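Local structure of dicer Related Helicase (Caenorhabditis elegans, 6M6Q) at residues Gly192-Met197 / Pro301-Ala306; Ser57-Gly62 / Leu124-Phe129; Val210-Ile215 / Ile273-Asn278; Gln111-Arg116 / Glu234-Glu239; Leu18-Pro23 / Gly133-Asp138. The protein probably hydrolyses ATP on binding RNA as a RIG-I-like (RLR) helicase, of which this chain is the all-helical N-terminal domain. All coordinates share one frame; numbering follows the deposited sequence.

Contact 1 (Gly192-Met197 / Pro301-Ala306)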
# COMPACT_ATOMS: atom_id res chain seq x y z
N GLY B 192 -4.99 -8.23 2.27
CA GLY B 192 -5.74 -7.15 1.59
C GLY B 192 -5.99 -7.45 0.12
O GLY B 192 -7.04 -7.04 -0.38
N ALA B 193 -5.04 -8.09 -0.56
CA ALA B 193 -5.09 -8.39 -2.01
C ALA B 193 -5.85 -9.71 -2.26
O ALA B 193 -6.41 -9.86 -3.36
CB ALA B 193 -3.70 -8.46 -2.58
N ALA B 194 -5.84 -10.63 -1.30
CA ALA B 194 -6.41 -11.98 -1.44
C ALA B 194 -7.93 -11.90 -1.63
O ALA B 194 -8.56 -10.94 -1.12
CB ALA B 194 -6.06 -12.83 -0.25
N ARG B 195 -8.48 -12.90 -2.32
CA ARG B 195 -9.94 -13.10 -2.52
C ARG B 195 -10.34 -14.42 -1.82
O ARG B 195 -10.20 -15.49 -2.46
CB ARG B 195 -10.29 -13.12 -4.01
CG ARG B 195 -9.90 -11.85 -4.78
CD ARG B 195 -10.88 -10.69 -4.62
NE ARG B 195 -10.26 -9.52 -4.00
CZ ARG B 195 -9.65 -8.53 -4.66
NH1 ARG B 195 -9.58 -8.56 -5.98
NH2 ARG B 195 -9.11 -7.52 -3.99
N GLY B 196 -10.77 -14.32 -0.57
CA GLY B 196 -10.99 -15.45 0.36
C GLY B 196 -11.89 -16.53 -0.20
O GLY B 196 -11.68 -17.68 0.17
N MET B 197 -12.94 -16.18 -0.96
CA MET B 197 -13.97 -17.17 -1.38
C MET B 197 -13.32 -18.28 -2.21
O MET B 197 -13.64 -19.46 -1.98
CB MET B 197 -15.08 -16.53 -2.19
CG MET B 197 -16.40 -17.15 -1.90
SD MET B 197 -17.65 -16.65 -3.03
CE MET B 197 -19.11 -17.02 -2.07
N PRO B 301 -6.08 -14.89 -11.34
CA PRO B 301 -5.14 -13.78 -11.46
C PRO B 301 -5.08 -12.82 -10.25
O PRO B 301 -4.03 -12.21 -10.06
CB PRO B 301 -5.62 -13.03 -12.72
CG PRO B 301 -7.06 -13.50 -12.93
CD PRO B 301 -7.06 -14.93 -12.44
N ALA B 302 -6.18 -12.67 -9.49
CA ALA B 302 -6.27 -11.78 -8.31
C ALA B 302 -5.41 -12.33 -7.16
O ALA B 302 -4.60 -11.57 -6.58
CB ALA B 302 -7.70 -11.60 -7.89
N ASN B 303 -5.61 -13.60 -6.81
CA ASN B 303 -4.89 -14.29 -5.70
C ASN B 303 -3.44 -14.56 -6.12
O ASN B 303 -2.56 -14.55 -5.24
CB ASN B 303 -5.59 -15.58 -5.28
CG ASN B 303 -6.79 -15.33 -4.40
OD1 ASN B 303 -6.66 -14.68 -3.37
ND2 ASN B 303 -7.94 -15.86 -4.77
N ARG B 304 -3.22 -14.82 -7.41
CA ARG B 304 -1.89 -15.05 -8.03
C ARG B 304 -1.04 -13.81 -7.81
O ARG B 304 0.11 -13.95 -7.39
CB ARG B 304 -2.04 -15.36 -9.52
CG ARG B 304 -0.99 -16.30 -10.11
CD ARG B 304 -1.32 -16.64 -11.55
NE ARG B 304 -1.15 -15.50 -12.45
CZ ARG B 304 -1.69 -15.41 -13.67
NH1 ARG B 304 -2.46 -16.38 -14.13
NH2 ARG B 304 -1.48 -14.34 -14.41
N ALA B 305 -1.64 -12.64 -8.00
CA ALA B 305 -0.99 -11.32 -7.78
C ALA B 305 -0.72 -11.14 -6.29
O ALA B 305 0.37 -10.65 -5.96
CB ALA B 305 -1.86 -10.21 -8.33
N ALA B 306 -1.65 -11.59 -5.44
CA ALA B 306 -1.55 -11.53 -3.97
C ALA B 306 -0.38 -12.39 -3.48
O ALA B 306 0.24 -12.02 -2.48
CB ALA B 306 -2.84 -11.97 -3.36
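Two flat groups lie in this contact. The carboxamide of Asn-303 meets backbone across it, with the carbonyl oxygen of Arg-195 in its plane on the ND2 side. The guanidinium of Arg-195 instead has Ala-193 O, two residues back in the same segment, over one face, 3.5 Å above the plane and toward the rim, while Ala-302 CB comes at it obliquely. In this helical N-terminal domain, consistent with a CARD assignment, the chain breaks between two consecutive helices: helix 186-193 ends, Ala-194 leaves helical geometry, and Arg-195 is the N-cap of helix 196-204. Helix 301-310 packs against the break. Asn-303 grips it with both ends of its amide. Arg-195 N donates to Asn-303 OD1 at 2.8 Å, nearly straight at 174° but from above the carbonyl plane. In return Asn-303 ND2 gives a longer bond of 3.3 Å to Arg-195 O, along an in-plane lone pair. The buried amide is therefore fixed in rotation; a second acceptor for ND2, Asp-300 OD1, lies just before the helix. CG of Asn-303 stands beside its backbone N (chi1 -79°), which swings the amide toward the break. For Arg-195, chi1 of -58° sets CG beside the backbone N, 3.8 Å from Ala-302 CB, and bends at chi2 and chi3 turn the guanidinium back over Ala-193 O. Arg-304 forms a salt bridge with Glu-316 of the second subunit. Two methyls pass alongside each other, Ala-193 CB and Ala-306 CB, 3.7 Å apart.

Contact 2 (Ser57-Gly62 / Leu124-Phe129)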
# COMPACT_ATOMS: atom_id res chain seq x y z
N SER B 57 -7.34 13.40 18.40
CA SER B 57 -5.95 13.89 18.61
C SER B 57 -5.04 13.51 17.43
O SER B 57 -3.96 14.16 17.28
CB SER B 57 -5.40 13.37 19.90
OG SER B 57 -5.88 12.06 20.16
N LEU B 58 -5.45 12.52 16.63
CA LEU B 58 -4.63 11.92 15.54
C LEU B 58 -4.93 12.59 14.20
O LEU B 58 -4.28 12.23 13.21
CB LEU B 58 -4.91 10.42 15.47
CG LEU B 58 -4.38 9.60 16.64
CD1 LEU B 58 -5.20 8.33 16.80
CD2 LEU B 58 -2.90 9.27 16.46
N PHE B 59 -5.86 13.55 14.15
CA PHE B 59 -6.18 14.30 12.91
C PHE B 59 -6.10 15.79 13.19
O PHE B 59 -6.14 16.20 14.34
CB PHE B 59 -7.57 13.95 12.40
CG PHE B 59 -7.81 12.48 12.19
CD1 PHE B 59 -8.28 11.68 13.24
CD2 PHE B 59 -7.62 11.89 10.95
CE1 PHE B 59 -8.55 10.34 13.04
CE2 PHE B 59 -7.87 10.54 10.76
CZ PHE B 59 -8.35 9.77 11.80
N PRO B 60 -5.99 16.63 12.14
CA PRO B 60 -6.05 18.08 12.31
C PRO B 60 -7.40 18.51 12.84
O PRO B 60 -8.41 17.88 12.53
CB PRO B 60 -5.83 18.62 10.90
CG PRO B 60 -5.10 17.50 10.20
CD PRO B 60 -5.72 16.25 10.76
N PRO B 61 -7.46 19.60 13.64
CA PRO B 61 -8.70 20.02 14.30
C PRO B 61 -9.94 20.04 13.39
O PRO B 61 -9.94 20.73 12.38
CB PRO B 61 -8.36 21.45 14.78
CG PRO B 61 -7.09 21.82 14.01
CD PRO B 61 -6.35 20.51 13.90
N GLY B 62 -10.94 19.25 13.74
CA GLY B 62 -12.21 19.18 13.00
C GLY B 62 -12.21 18.13 11.90
O GLY B 62 -13.29 17.72 11.51
N LEU B 124 -9.01 4.42 9.29
CA LEU B 124 -8.31 3.17 9.67
C LEU B 124 -6.80 3.30 9.41
O LEU B 124 -6.03 2.91 10.29
CB LEU B 124 -8.92 1.99 8.91
CG LEU B 124 -10.34 1.59 9.34
CD1 LEU B 124 -10.75 0.26 8.70
CD2 LEU B 124 -10.45 1.49 10.85
N ASN B 125 -6.40 3.86 8.27
CA ASN B 125 -4.96 3.96 7.88
C ASN B 125 -4.23 5.00 8.74
O ASN B 125 -3.01 4.98 8.73
CB ASN B 125 -4.78 4.30 6.40
CG ASN B 125 -5.24 3.20 5.48
OD1 ASN B 125 -5.32 2.03 5.87
ND2 ASN B 125 -5.53 3.56 4.25
N THR B 126 -4.96 5.93 9.37
CA THR B 126 -4.40 6.97 10.26
C THR B 126 -4.19 6.39 11.67
O THR B 126 -3.08 6.56 12.22
CB THR B 126 -5.29 8.22 10.28
OG1 THR B 126 -5.44 8.71 8.95
CG2 THR B 126 -4.71 9.33 11.12
N VAL B 127 -5.19 5.70 12.23
CA VAL B 127 -5.25 5.29 13.66
C VAL B 127 -4.53 3.95 13.87
O VAL B 127 -4.01 3.76 14.93
CB VAL B 127 -6.69 5.23 14.20
CG1 VAL B 127 -7.39 6.54 14.05
CG2 VAL B 127 -7.48 4.13 13.55
N LEU B 128 -4.59 3.02 12.93
CA LEU B 128 -4.14 1.62 13.15
C LEU B 128 -2.68 1.44 12.70
O LEU B 128 -2.21 0.32 12.71
CB LEU B 128 -5.07 0.65 12.39
CG LEU B 128 -6.49 0.52 12.93
CD1 LEU B 128 -7.18 -0.69 12.32
CD2 LEU B 128 -6.52 0.40 14.45
N PHE B 129 -1.98 2.49 12.30
CA PHE B 129 -0.56 2.39 11.86
C PHE B 129 0.30 3.32 12.70
O PHE B 129 1.45 3.60 12.32
CB PHE B 129 -0.46 2.65 10.36
CG PHE B 129 -0.97 1.53 9.48
CD1 PHE B 129 -2.33 1.39 9.19
CD2 PHE B 129 -0.09 0.61 8.92
CE1 PHE B 129 -2.78 0.35 8.38
CE2 PHE B 129 -0.55 -0.41 8.09
CZ PHE B 129 -1.89 -0.52 7.81
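Thr-126 OG1 is the best-held polar atom, and one hydrogen bond grips it: the carbonyl O of Cys-122, one turn earlier in helix 94-127. With chi1 at -57° OG1 lies beside the backbone N, and CG2 stands anti to that N, so the methyl is what Thr-126 offers to segment 57-62. Thr-126 CG2 sits 3.4 Å from Phe-59 CE2 and 3.6 Å from Leu-58 O, in the angle between ring and backbone. Thr-126 CB backs it up, 3.5 Å from Phe-59 CE2. The ring, carried beside its own backbone N (chi1 -54°), crosses both Thr-126 and Val-127 obliquely and lays its far rim against both, CE2 on Thr-126 and CZ toward Val-127. Val-127 presents one branch: its CG1 meets Phe-59 CZ at 4.1 Å and also takes Leu-58 CD1 at 3.9 Å, where the two aliphatic side chains cross at about a right angle. No hydrogen bond joins the segments; the contact is van der Waals packing. An alanine in place of Phe-59 would probably loosen the loop from the helix, since the ring that touches Thr-126 and Val-127 would be gone, and with it the packing on Leu-64 and Ile-67 of helix 63-72. Farther along the loop, Pro-60 and Pro-61 pack on Ser-57 and Pro-61 of the second subunit. The loop before helix 63-72 thus closes on the C-terminal turn of helix 94-127 in an all-helical domain, consistent with the CARD-type helical bundles of RIG-I-like helicases.

Contact 3 (Val210-Ile215 / Ile273-Asn278)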
# COMPACT_ATOMS: atom_id res chain seq x y z
N VAL B 210 -7.80 -30.89 5.65
CA VAL B 210 -9.20 -31.19 6.06
C VAL B 210 -9.46 -30.59 7.45
O VAL B 210 -10.51 -29.94 7.61
CB VAL B 210 -9.50 -32.71 6.03
CG1 VAL B 210 -10.82 -33.05 6.72
CG2 VAL B 210 -9.49 -33.25 4.61
N SER B 211 -8.52 -30.76 8.39
CA SER B 211 -8.59 -30.23 9.78
C SER B 211 -8.58 -28.70 9.76
O SER B 211 -9.28 -28.10 10.58
CB SER B 211 -7.44 -30.76 10.63
OG SER B 211 -7.35 -32.18 10.54
N GLU B 212 -7.77 -28.12 8.86
CA GLU B 212 -7.54 -26.65 8.75
C GLU B 212 -8.81 -25.98 8.22
O GLU B 212 -9.17 -24.92 8.76
CB GLU B 212 -6.33 -26.39 7.85
CG GLU B 212 -4.99 -26.69 8.52
CD GLU B 212 -4.51 -28.14 8.50
OE1 GLU B 212 -4.93 -28.89 7.61
OE2 GLU B 212 -3.73 -28.50 9.38
N THR B 213 -9.46 -26.59 7.24
CA THR B 213 -10.72 -26.08 6.62
C THR B 213 -11.83 -26.03 7.69
O THR B 213 -12.60 -25.03 7.70
CB THR B 213 -11.11 -26.93 5.40
OG1 THR B 213 -10.04 -26.91 4.45
CG2 THR B 213 -12.39 -26.45 4.73
N THR B 214 -11.89 -27.03 8.57
CA THR B 214 -12.90 -27.12 9.65
C THR B 214 -12.75 -25.91 10.58
O THR B 214 -13.76 -25.24 10.86
CB THR B 214 -12.82 -28.46 10.38
OG1 THR B 214 -13.18 -29.49 9.45
CG2 THR B 214 -13.72 -28.53 11.59
N ILE B 215 -11.52 -25.56 10.97
CA ILE B 215 -11.23 -24.38 11.84
C ILE B 215 -11.62 -23.11 11.07
O ILE B 215 -12.34 -22.29 11.65
CB ILE B 215 -9.76 -24.37 12.34
CG1 ILE B 215 -9.52 -25.44 13.40
CG2 ILE B 215 -9.36 -22.99 12.86
CD1 ILE B 215 -8.10 -26.01 13.41
N ILE B 273 -4.01 -19.23 13.13
CA ILE B 273 -3.24 -19.47 14.39
C ILE B 273 -3.81 -20.71 15.10
O ILE B 273 -3.07 -21.31 15.89
CB ILE B 273 -3.24 -18.21 15.28
CG1 ILE B 273 -2.07 -18.22 16.27
CG2 ILE B 273 -4.58 -18.02 15.99
CD1 ILE B 273 -0.71 -18.18 15.59
N GLY B 274 -5.04 -21.12 14.78
CA GLY B 274 -5.73 -22.24 15.46
C GLY B 274 -5.30 -23.59 14.93
O GLY B 274 -5.50 -24.61 15.64
N PHE B 275 -4.73 -23.62 13.72
CA PHE B 275 -4.24 -24.85 13.05
C PHE B 275 -3.25 -25.61 13.96
O PHE B 275 -2.40 -24.97 14.60
CB PHE B 275 -3.56 -24.52 11.71
CG PHE B 275 -4.41 -23.84 10.67
CD1 PHE B 275 -5.78 -23.64 10.84
CD2 PHE B 275 -3.82 -23.37 9.50
CE1 PHE B 275 -6.53 -22.99 9.87
CE2 PHE B 275 -4.58 -22.75 8.52
CZ PHE B 275 -5.92 -22.56 8.71
N LYS B 276 -3.39 -26.93 14.05
CA LYS B 276 -2.53 -27.81 14.88
C LYS B 276 -1.48 -28.42 13.97
O LYS B 276 -1.88 -29.12 13.02
CB LYS B 276 -3.35 -28.92 15.55
CG LYS B 276 -4.34 -28.46 16.62
CD LYS B 276 -5.37 -29.52 17.02
CE LYS B 276 -6.63 -28.93 17.62
NZ LYS B 276 -7.47 -28.27 16.59
N SER B 277 -0.19 -28.13 14.20
CA SER B 277 0.91 -28.64 13.35
C SER B 277 2.09 -29.14 14.19
O SER B 277 3.14 -29.47 13.58
CB SER B 277 1.33 -27.61 12.30
OG SER B 277 2.26 -26.67 12.83
N ASN B 278 1.88 -29.39 15.49
CA ASN B 278 2.95 -29.85 16.42
C ASN B 278 3.37 -31.29 16.04
O ASN B 278 4.60 -31.51 15.89
CB ASN B 278 2.54 -29.72 17.89
CG ASN B 278 2.63 -28.29 18.39
OD1 ASN B 278 2.69 -27.35 17.59
ND2 ASN B 278 2.65 -28.10 19.70
O HOH W 1 -4.00 -30.89 11.59
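The first turns of helix 210-221 pack here on the loop that follows helix 262-271, a helix-on-loop contact within the all-helical N-terminal domain. Its main interaction is a CH-pi contact. Glu-212 CG lies over one face of the Phe-275 ring, 3.7 Å from the centroid and 15° off the ring normal. Glu-212 carries CG beside its backbone N and bends at chi2 (83°), which takes the carboxylate off the ring, and its plane stands nearly perpendicular to the ring's. The helix backbone joins in: Glu-212 O is 3.5 Å from Phe-275 CE1. Trp-289 of helix 288-295 meets the same ring edge-to-face.

Apolar packing comes from Ile-215, one turn on. Its CG2 branch reaches the ring at its edge, 4.1 Å from Phe-275 CE1. The other branch ends in CD1, which touches Gly-274 O at 3.7 Å and the NZ end of Lys-276 at 4.0 Å; Lys-276 turns at chi4 to bring that end over the methyl.

Polar linkage goes through water. Glu-212 OE2 and Lys-276 O are both acceptors, so a donor has to come between them; Lys-280 gives the carboxylate a long, weak ion pair. The bridge is a water that donates both its hydrogens, to Lys-276 O at 3.1 Å and to Glu-212 OE2 at 3.3 Å.

Contact 4 (Gln111-Arg116 / Glu234-Glu239); sequences QQKVQR and EDLLTE
This is a surface contact between the middle of the long helix 94-127 and segment 234-239, on helix 231-236 and beyond. The Lys-113 chain passes obliquely over the backbone of Asp-235 to Thr-238. Its CD lies 3.5 Å from Asp-235 O, and the bend at chi3 (88°) brings NZ to Thr-238 O, 3.4 Å away, in a weak hydrogen bond. Leu-236 provides the apolar part: its CG is anti to the backbone N, which sends CD1 between Lys-113 O, at 3.5 Å, and Arg-116 CB, at 3.7 Å. Within the all-helical N-terminal domain, the short helix 231-236 and the loop after it rest here on the flank of helix 94-127, and the same leucine continues the packing onto Arg-117 and Ser-120 of that helix. An alanine in place of Lys-113 would probably weaken the hold on segment 234-239, losing the aliphatic cover over Asp-235 O and the weak bond to Thr-238 O. Arg-116 extends from CG to NE and hydrogen-bonds through NH1 to Asp-73 O. Its NH2 donates to a water at 2.9 Å, which in turn donates to Asp-235 OD1 at 2.8 Å.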
# COMPACT_ATOMS: atom_id res chain seq x y z
N GLN B 111 -22.04 5.16 -5.73
CA GLN B 111 -21.35 6.45 -5.44
C GLN B 111 -21.26 6.66 -3.92
O GLN B 111 -20.23 7.20 -3.45
CB GLN B 111 -22.07 7.61 -6.13
CG GLN B 111 -21.71 7.74 -7.60
CD GLN B 111 -22.35 8.95 -8.24
OE1 GLN B 111 -23.54 9.20 -8.06
NE2 GLN B 111 -21.55 9.72 -8.96
N GLN B 112 -22.27 6.18 -3.17
CA GLN B 112 -22.33 6.31 -1.68
C GLN B 112 -21.29 5.36 -1.06
O GLN B 112 -20.61 5.78 -0.12
CB GLN B 112 -23.75 6.03 -1.18
CG GLN B 112 -23.94 6.23 0.33
CD GLN B 112 -23.94 7.68 0.73
OE1 GLN B 112 -23.52 8.04 1.83
NE2 GLN B 112 -24.44 8.54 -0.15
N LYS B 113 -21.16 4.15 -1.62
CA LYS B 113 -20.22 3.09 -1.18
C LYS B 113 -18.78 3.59 -1.34
O LYS B 113 -17.97 3.39 -0.42
CB LYS B 113 -20.45 1.81 -2.00
CG LYS B 113 -20.52 0.51 -1.19
CD LYS B 113 -20.85 -0.72 -2.02
CE LYS B 113 -19.62 -1.37 -2.61
NZ LYS B 113 -19.95 -2.65 -3.29
N VAL B 114 -18.51 4.28 -2.44
CA VAL B 114 -17.17 4.81 -2.82
C VAL B 114 -16.74 5.87 -1.79
O VAL B 114 -15.58 5.84 -1.37
CB VAL B 114 -17.21 5.36 -4.27
CG1 VAL B 114 -16.11 6.37 -4.53
CG2 VAL B 114 -17.15 4.24 -5.30
N GLN B 115 -17.66 6.74 -1.37
CA GLN B 115 -17.42 7.77 -0.32
C GLN B 115 -17.18 7.08 1.03
O GLN B 115 -16.16 7.40 1.73
CB GLN B 115 -18.62 8.72 -0.25
CG GLN B 115 -18.39 9.94 0.63
CD GLN B 115 -19.64 10.76 0.77
OE1 GLN B 115 -20.01 11.54 -0.12
NE2 GLN B 115 -20.29 10.61 1.91
N ARG B 116 -18.07 6.18 1.41
CA ARG B 116 -17.97 5.48 2.70
C ARG B 116 -16.63 4.74 2.79
O ARG B 116 -15.93 4.93 3.78
CB ARG B 116 -19.18 4.57 2.92
CG ARG B 116 -20.24 5.22 3.79
CD ARG B 116 -21.54 4.48 3.77
NE ARG B 116 -22.59 5.35 4.27
CZ ARG B 116 -23.88 5.08 4.22
NH1 ARG B 116 -24.74 5.95 4.71
NH2 ARG B 116 -24.30 3.94 3.72
N GLU B 234 -21.24 -3.97 6.66
CA GLU B 234 -21.50 -5.24 5.93
C GLU B 234 -21.57 -4.99 4.42
O GLU B 234 -20.84 -5.66 3.69
CB GLU B 234 -22.77 -5.90 6.44
CG GLU B 234 -23.05 -7.22 5.76
CD GLU B 234 -22.07 -8.33 6.13
OE1 GLU B 234 -21.96 -8.63 7.36
OE2 GLU B 234 -21.42 -8.90 5.19
N ASP B 235 -22.44 -4.06 3.97
CA ASP B 235 -22.71 -3.79 2.52
C ASP B 235 -21.56 -2.97 1.91
O ASP B 235 -21.46 -2.89 0.61
CB ASP B 235 -24.07 -3.11 2.33
CG ASP B 235 -24.02 -1.59 2.38
OD1 ASP B 235 -24.57 -1.02 3.35
OD2 ASP B 235 -23.46 -0.99 1.43
N LEU B 236 -20.75 -2.36 2.76
CA LEU B 236 -19.58 -1.57 2.33
C LEU B 236 -18.50 -2.52 1.81
O LEU B 236 -17.77 -2.13 0.89
CB LEU B 236 -19.13 -0.74 3.52
CG LEU B 236 -17.85 0.07 3.35
CD1 LEU B 236 -18.03 1.14 2.30
CD2 LEU B 236 -17.46 0.69 4.68
N LEU B 237 -18.44 -3.75 2.34
CA LEU B 237 -17.37 -4.74 2.08
C LEU B 237 -17.85 -5.87 1.15
O LEU B 237 -17.01 -6.70 0.77
CB LEU B 237 -16.89 -5.31 3.42
CG LEU B 237 -16.45 -4.27 4.45
CD1 LEU B 237 -16.22 -4.90 5.81
CD2 LEU B 237 -15.20 -3.55 3.98
N THR B 238 -19.15 -5.93 0.82
CA THR B 238 -19.74 -7.02 -0.03
C THR B 238 -19.93 -6.50 -1.45
O THR B 238 -20.63 -5.49 -1.63
CB THR B 238 -21.04 -7.61 0.54
OG1 THR B 238 -22.00 -6.58 0.77
CG2 THR B 238 -20.83 -8.36 1.84
N GLU B 239 -19.35 -7.21 -2.42
CA GLU B 239 -19.48 -6.96 -3.89
C GLU B 239 -20.85 -7.43 -4.38
O GLU B 239 -21.74 -6.56 -4.54
CB GLU B 239 -18.35 -7.69 -4.63
CG GLU B 239 -18.20 -9.16 -4.22
CD GLU B 239 -17.18 -9.43 -3.11
OE1 GLU B 239 -17.16 -8.66 -2.12
OE2 GLU B 239 -16.41 -10.40 -3.24
O HOH W 2 -23.09 1.36 3.67

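Contact 5 (Leu18-Pro23 / Gly133-Asp138); sequences LPFESP and GLRIAD
Phe-20 leaves the type I turn of Pro-19 to Ser-22 with CG anti to its backbone N (chi1 -172°), and the ring that follows slides in against helix 131-144. At CB it already nears the guanidinium of Arg-135. One side of the ring lies beneath that group: Phe-20 CD1 is 3.4 Å from Arg-135 NH1, and Phe-20 CE1 is 3.4 Å from Arg-135 NE. The planes are 23° apart, a flat cation-pi stack with Arg-135 CZ 3.8 Å from the ring centroid. Along the other side Phe-20 CD2 meets Asp-138 OD2 at 3.6 Å, and Phe-20 CE2 comes edge-on to the helix backbone, 3.5 Å from Leu-134 C. At the tip, Phe-20 CZ touches Leu-134 CB at 3.6 Å. Arg-135 reaches over the ring by bending at chi2, its CD adding a CH-pi contact. Glu-21, next in the turn, lies at the edge of the guanidinium and closes a salt bridge, OE1 to Arg-135 NH1 at 3.5 Å. Asp-138 has its own partner, OD1 bonding to His-153 NE2. The chemistry implies a guanidinium held flat, its positive charge probably stabilised by the ring face of Phe-20 and by Glu-21 at its edge, which would favour the protonated arginine and tie the N-terminal loop to helix 131-144.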
# COMPACT_ATOMS: atom_id res chain seq x y z
N LEU B 18 0.85 -13.16 22.45
CA LEU B 18 1.07 -12.01 21.54
C LEU B 18 0.56 -10.73 22.21
O LEU B 18 -0.50 -10.22 21.85
CB LEU B 18 0.36 -12.26 20.20
CG LEU B 18 0.77 -11.32 19.06
CD1 LEU B 18 1.95 -11.89 18.27
CD2 LEU B 18 -0.41 -11.07 18.13
N PRO B 19 1.33 -10.15 23.14
CA PRO B 19 0.97 -8.87 23.73
C PRO B 19 1.15 -7.71 22.73
O PRO B 19 1.75 -7.92 21.67
CB PRO B 19 1.95 -8.74 24.92
CG PRO B 19 3.18 -9.53 24.48
CD PRO B 19 2.64 -10.64 23.60
N PHE B 20 0.65 -6.52 23.10
CA PHE B 20 0.73 -5.28 22.30
C PHE B 20 2.18 -5.06 21.82
O PHE B 20 2.38 -4.66 20.65
CB PHE B 20 0.22 -4.08 23.11
CG PHE B 20 0.09 -2.81 22.31
CD1 PHE B 20 1.20 -2.01 22.04
CD2 PHE B 20 -1.15 -2.40 21.83
CE1 PHE B 20 1.07 -0.85 21.31
CE2 PHE B 20 -1.26 -1.23 21.09
CZ PHE B 20 -0.16 -0.46 20.83
N GLU B 21 3.15 -5.31 22.71
CA GLU B 21 4.58 -4.93 22.54
C GLU B 21 5.28 -5.92 21.59
O GLU B 21 6.43 -5.64 21.21
CB GLU B 21 5.29 -4.87 23.89
CG GLU B 21 4.68 -3.86 24.87
CD GLU B 21 3.49 -4.35 25.68
OE1 GLU B 21 2.84 -3.52 26.34
OE2 GLU B 21 3.20 -5.56 25.64
N SER B 22 4.60 -7.00 21.18
CA SER B 22 5.15 -7.98 20.21
C SER B 22 5.27 -7.33 18.83
O SER B 22 4.34 -6.69 18.37
CB SER B 22 4.32 -9.24 20.15
OG SER B 22 4.78 -10.09 19.10
N PRO B 23 6.41 -7.49 18.13
CA PRO B 23 6.57 -6.93 16.79
C PRO B 23 5.45 -7.35 15.83
O PRO B 23 5.14 -6.59 14.92
CB PRO B 23 7.90 -7.51 16.27
CG PRO B 23 8.64 -7.98 17.52
CD PRO B 23 7.58 -8.26 18.56
N GLY B 133 -2.45 5.45 18.53
CA GLY B 133 -3.75 5.08 17.94
C GLY B 133 -4.09 3.62 18.13
O GLY B 133 -5.26 3.32 18.32
N LEU B 134 -3.10 2.73 18.06
CA LEU B 134 -3.31 1.28 18.32
C LEU B 134 -3.62 1.06 19.80
O LEU B 134 -4.45 0.20 20.09
CB LEU B 134 -2.06 0.51 17.91
CG LEU B 134 -2.19 -0.23 16.59
CD1 LEU B 134 -0.82 -0.55 16.04
CD2 LEU B 134 -3.02 -1.49 16.77
N ARG B 135 -3.00 1.82 20.68
CA ARG B 135 -3.28 1.80 22.13
C ARG B 135 -4.76 2.05 22.34
O ARG B 135 -5.40 1.26 23.07
CB ARG B 135 -2.42 2.83 22.88
CG ARG B 135 -0.94 2.46 22.97
CD ARG B 135 -0.69 1.49 24.09
NE ARG B 135 0.67 0.99 24.10
CZ ARG B 135 1.08 -0.05 24.81
NH1 ARG B 135 2.35 -0.42 24.77
NH2 ARG B 135 0.22 -0.71 25.58
N ILE B 136 -5.30 3.08 21.70
CA ILE B 136 -6.72 3.48 21.87
C ILE B 136 -7.59 2.35 21.31
O ILE B 136 -8.59 1.97 21.98
CB ILE B 136 -7.02 4.83 21.21
CG1 ILE B 136 -6.08 5.92 21.74
CG2 ILE B 136 -8.48 5.20 21.42
CD1 ILE B 136 -6.22 7.24 21.04
N ALA B 137 -7.20 1.81 20.15
CA ALA B 137 -7.95 0.75 19.44
C ALA B 137 -7.95 -0.53 20.29
O ALA B 137 -8.98 -1.20 20.33
CB ALA B 137 -7.37 0.51 18.08
N ASP B 138 -6.82 -0.83 20.95
CA ASP B 138 -6.66 -2.04 21.82
C ASP B 138 -7.69 -1.95 22.94
O ASP B 138 -8.46 -2.90 23.10
CB ASP B 138 -5.23 -2.16 22.35
CG ASP B 138 -4.82 -3.56 22.82
OD1 ASP B 138 -5.34 -4.54 22.24
OD2 ASP B 138 -3.96 -3.65 23.75

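How the contacts relate
Contacts 2 and 5 are neighbours, their centres about 16 Å apart. They touch where Leu-58 and Leu-128 pack on Gly-133, Leu-134 and Ala-137, and contact 2 is nested inside the loop closed by contact 5. Helix 94-127 serves both contact 2 and contact 4, about 21 Å between centres. Contact 4 alternates along the chain with contact 1, about 19 Å away, and so links early helices to later ones. Contact 3 is nested inside the loop closed by contact 1 and lies across the chain's centre from contacts 2 and 4. Nested and crossing contacts of helices with helices and loops thus tie the domain together; contacts 1, 2 and, through Val-114, 4 border the second subunit.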